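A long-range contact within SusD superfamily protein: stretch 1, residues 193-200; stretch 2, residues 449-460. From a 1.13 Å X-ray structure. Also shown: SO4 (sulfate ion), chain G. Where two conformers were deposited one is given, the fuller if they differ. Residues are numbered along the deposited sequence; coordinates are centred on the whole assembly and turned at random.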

# COMPACT_ATOMS: atom_id res chain seq x y z
N TYR A 193 14.03 -0.59 9.22
CA TYR A 193 14.66 -1.21 10.37
C TYR A 193 13.83 -2.39 10.88
O TYR A 193 14.42 -3.34 11.43
CB TYR A 193 15.02 -0.17 11.44
CG TYR A 193 16.23 0.62 11.08
CD1 TYR A 193 16.19 1.74 10.26
CD2 TYR A 193 17.48 0.27 11.60
CE1 TYR A 193 17.33 2.44 9.95
CE2 TYR A 193 18.62 0.98 11.30
CZ TYR A 193 18.55 2.07 10.46
OH TYR A 193 19.68 2.80 10.14
N LEU A 194 12.50 -2.40 10.73
CA LEU A 194 11.78 -3.64 10.98
C LEU A 194 12.26 -4.76 10.06
O LEU A 194 12.49 -5.90 10.50
CB LEU A 194 10.26 -3.46 10.79
CG LEU A 194 9.47 -2.79 11.88
CD1 LEU A 194 7.99 -2.70 11.47
CD2 LEU A 194 9.59 -3.55 13.21
N TRP A 195 12.45 -4.44 8.78
CA TRP A 195 12.84 -5.41 7.80
C TRP A 195 14.25 -5.94 8.10
O TRP A 195 14.51 -7.15 8.16
CB TRP A 195 12.82 -4.84 6.38
CG TRP A 195 13.09 -5.85 5.33
CD1 TRP A 195 14.31 -6.24 4.87
CD2 TRP A 195 12.13 -6.65 4.64
NE1 TRP A 195 14.17 -7.23 3.94
CE2 TRP A 195 12.84 -7.49 3.77
CE3 TRP A 195 10.73 -6.72 4.66
CZ2 TRP A 195 12.21 -8.41 2.93
CZ3 TRP A 195 10.12 -7.64 3.85
CH2 TRP A 195 10.86 -8.45 2.97
N SER A 196 15.19 -5.04 8.36
CA SER A 196 16.52 -5.58 8.69
C SER A 196 16.50 -6.32 10.02
O SER A 196 17.18 -7.34 10.14
CB SER A 196 17.60 -4.53 8.69
OG SER A 196 17.40 -3.53 9.67
N GLY A 197 15.70 -5.87 10.98
CA GLY A 197 15.62 -6.56 12.27
C GLY A 197 15.11 -8.00 12.14
O GLY A 197 15.63 -8.91 12.77
N ARG A 198 14.05 -8.19 11.33
CA ARG A 198 13.35 -9.46 11.25
C ARG A 198 13.82 -10.34 10.11
O ARG A 198 13.85 -11.57 10.28
CB ARG A 198 11.85 -9.17 11.16
CG ARG A 198 10.93 -10.38 11.07
CD ARG A 198 10.90 -11.18 12.37
NE ARG A 198 9.91 -12.24 12.22
CZ ARG A 198 9.23 -12.82 13.19
NH1 ARG A 198 9.44 -12.48 14.45
NH2 ARG A 198 8.32 -13.69 12.88
N GLN A 199 14.16 -9.73 8.99
CA GLN A 199 14.59 -10.46 7.81
C GLN A 199 16.09 -10.57 7.62
O GLN A 199 16.53 -11.36 6.80
CB GLN A 199 13.96 -9.89 6.52
CG GLN A 199 12.47 -10.21 6.38
CD GLN A 199 12.28 -11.71 6.31
OE1 GLN A 199 12.94 -12.35 5.48
NE2 GLN A 199 11.49 -12.29 7.20
N MSE A 200 16.88 -9.74 8.30
CA MSE A 200 18.33 -9.71 8.09
C MSE A 200 19.09 -9.78 9.41
O MSE A 200 20.21 -9.25 9.53
CB MSE A 200 18.73 -8.48 7.27
CG MSE A 200 18.05 -8.41 5.92
SE MSE A 200 18.22 -6.69 5.00
CE MSE A 200 18.59 -7.30 3.26
S SO4 G . 12.19 -16.38 7.56
O1 SO4 G . 11.51 -16.69 6.27
O2 SO4 G . 13.28 -17.28 7.85
O3 SO4 G . 12.61 -15.03 7.46
O4 SO4 G . 11.21 -16.36 8.65
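Stretch 2 (449-460) WYDIRLLGWDYV

The most unusual feature of this contact is that side chains from the end of one helix satisfy the carbonyls at the end of another. Helix 449-455 stops at Gly456, whose phi/psi of 117/-178° leaves the helical region, and the carbonyls of Leu454 and Leu455 are taken up by stretch 1. Arg198 grips Leu455 O with two donors, NE at 3.2 Å (N-H...O angle 146°) and NH2 at 3.0 Å (157°), while Gln199 NE2 donates to Leu454 O at 2.9 Å (153°). Gln199 NE2 also lies 3.4 Å from Arg453 O, but the angle is too poor for a hydrogen bond.

The axes of helices 193-199 and 449-455 approach to 9.6 Å, and their N-to-C directions differ by 40°, so the two helices run broadly the same way. The register follows from the nearest CA atoms: Trp195 CA to Leu454 CA is 6.0 Å, and Arg198 CA to Leu455 CA is 6.7 Å.

Leu454 has the largest covered area, 108 Å² of its surface. Its CA-to-CB bond points away, yet chi1 t and chi2 p bring CD1 back to 3.6 Å from Trp195 CA, 4.0 Å from Trp195 CE3 and 4.2 Å from Leu194 CB. The Trp195 ring meets the Arg453 guanidinium edge to face, with CH2 3.8 Å from NH2. Leu455 CD2 lies over one face of the Arg198 guanidinium, 4.0 Å from NE.

After Gly456, which occupies the N-cap position, helix 457-460 begins. A water links Arg198 NH2 (2.9 Å from its oxygen) to Tyr459 OH (2.8 Å from the same oxygen). A sulfate, probably from the crystallisation liquor, bridges the stretches: its O3 accepts from Gln199 NE2 at 3.0 Å, and its O1 from Trp457 N at 2.9 Å. An ideal CB on Gly456 would fall 2.1 Å from sulfate O4.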

# COMPACT_ATOMS: atom_id res chain seq x y z
N TRP A 449 0.94 -8.34 1.20
CA TRP A 449 2.09 -9.16 0.85
C TRP A 449 3.35 -8.75 1.58
O TRP A 449 4.09 -9.58 2.12
CB TRP A 449 2.25 -9.19 -0.66
CG TRP A 449 3.54 -9.83 -1.14
CD1 TRP A 449 4.63 -9.18 -1.61
CD2 TRP A 449 3.84 -11.24 -1.22
NE1 TRP A 449 5.60 -10.06 -1.99
CE2 TRP A 449 5.16 -11.34 -1.78
CE3 TRP A 449 3.16 -12.40 -0.91
CZ2 TRP A 449 5.77 -12.55 -1.98
CZ3 TRP A 449 3.75 -13.61 -1.13
CH2 TRP A 449 5.06 -13.67 -1.67
N TYR A 450 3.61 -7.46 1.65
CA TYR A 450 4.77 -6.98 2.38
C TYR A 450 4.65 -7.32 3.87
O TYR A 450 5.67 -7.61 4.50
CB TYR A 450 4.97 -5.50 2.14
CG TYR A 450 5.54 -5.09 0.81
CD1 TYR A 450 6.48 -5.85 0.15
CD2 TYR A 450 5.25 -3.86 0.25
CE1 TYR A 450 7.12 -5.42 -0.99
CE2 TYR A 450 5.86 -3.43 -0.90
CZ TYR A 450 6.84 -4.17 -1.50
OH TYR A 450 7.53 -3.73 -2.61
N ASP A 451 3.44 -7.29 4.44
CA ASP A 451 3.26 -7.65 5.86
C ASP A 451 3.72 -9.07 6.13
O ASP A 451 4.44 -9.36 7.09
CB ASP A 451 1.77 -7.55 6.25
CG ASP A 451 1.17 -6.17 6.30
OD1 ASP A 451 1.91 -5.18 6.34
OD2 ASP A 451 -0.11 -6.12 6.35
N ILE A 452 3.24 -10.02 5.33
CA ILE A 452 3.55 -11.41 5.57
C ILE A 452 5.00 -11.71 5.24
O ILE A 452 5.67 -12.48 5.93
CB ILE A 452 2.51 -12.36 4.94
CG1 ILE A 452 2.53 -12.35 3.41
CG2 ILE A 452 1.12 -12.06 5.51
CD1 ILE A 452 1.47 -13.24 2.76
N ARG A 453 5.53 -11.08 4.19
CA ARG A 453 6.93 -11.21 3.85
C ARG A 453 7.83 -10.73 4.99
O ARG A 453 8.84 -11.39 5.32
CB ARG A 453 7.25 -10.41 2.60
CG ARG A 453 6.86 -11.12 1.31
CD ARG A 453 7.93 -12.08 0.84
NE ARG A 453 9.07 -11.34 0.26
CZ ARG A 453 10.34 -11.42 0.62
NH1 ARG A 453 10.72 -12.19 1.64
NH2 ARG A 453 11.23 -10.70 -0.04
N LEU A 454 7.48 -9.61 5.62
CA LEU A 454 8.28 -9.10 6.76
C LEU A 454 8.40 -10.16 7.84
O LEU A 454 9.51 -10.43 8.33
CB LEU A 454 7.65 -7.86 7.31
CG LEU A 454 8.22 -7.38 8.64
CD1 LEU A 454 9.73 -6.96 8.55
CD2 LEU A 454 7.39 -6.22 9.15
N LEU A 455 7.29 -10.77 8.22
CA LEU A 455 7.30 -11.72 9.32
C LEU A 455 7.89 -13.06 9.00
O LEU A 455 8.34 -13.77 9.92
CB LEU A 455 5.92 -11.83 9.98
CG LEU A 455 5.49 -10.57 10.75
CD1 LEU A 455 4.08 -10.77 11.37
CD2 LEU A 455 6.50 -10.12 11.80
N GLY A 456 7.93 -13.43 7.72
CA GLY A 456 8.72 -14.55 7.27
C GLY A 456 7.92 -15.70 6.68
O GLY A 456 6.69 -15.65 6.62
N TRP A 457 8.65 -16.75 6.31
CA TRP A 457 8.07 -17.85 5.54
C TRP A 457 6.84 -18.45 6.24
O TRP A 457 5.85 -18.77 5.58
CB TRP A 457 9.09 -18.95 5.28
CG TRP A 457 8.50 -20.22 4.74
CD1 TRP A 457 8.45 -21.44 5.36
CD2 TRP A 457 7.78 -20.39 3.50
NE1 TRP A 457 7.79 -22.35 4.57
CE2 TRP A 457 7.39 -21.75 3.41
CE3 TRP A 457 7.43 -19.53 2.45
CZ2 TRP A 457 6.65 -22.25 2.36
CZ3 TRP A 457 6.71 -20.04 1.40
CH2 TRP A 457 6.32 -21.38 1.37
N ASP A 458 6.87 -18.64 7.56
CA ASP A 458 5.72 -19.26 8.20
C ASP A 458 4.43 -18.51 7.92
O ASP A 458 3.39 -19.14 7.70
CB ASP A 458 5.93 -19.37 9.69
CG ASP A 458 7.10 -20.31 10.06
OD1 ASP A 458 7.46 -21.17 9.27
OD2 ASP A 458 7.56 -20.19 11.21
N TYR A 459 4.52 -17.18 7.89
CA TYR A 459 3.36 -16.35 7.62
C TYR A 459 3.05 -16.25 6.13
O TYR A 459 1.88 -16.32 5.73
CB TYR A 459 3.56 -14.96 8.23
CG TYR A 459 3.71 -15.00 9.74
CD1 TYR A 459 2.64 -15.03 10.60
CD2 TYR A 459 4.96 -15.16 10.32
CE1 TYR A 459 2.82 -15.15 11.98
CE2 TYR A 459 5.15 -15.30 11.66
CZ TYR A 459 4.08 -15.28 12.51
OH TYR A 459 4.24 -15.39 13.88
N VAL A 460 4.06 -16.10 5.29
CA VAL A 460 3.89 -16.19 3.85
C VAL A 460 3.13 -17.46 3.48
O VAL A 460 2.23 -17.43 2.64
CB VAL A 460 5.23 -16.11 3.11
CG1 VAL A 460 5.06 -16.43 1.63
CG2 VAL A 460 5.92 -14.79 3.32
O HOH W 1 6.85 -15.36 14.80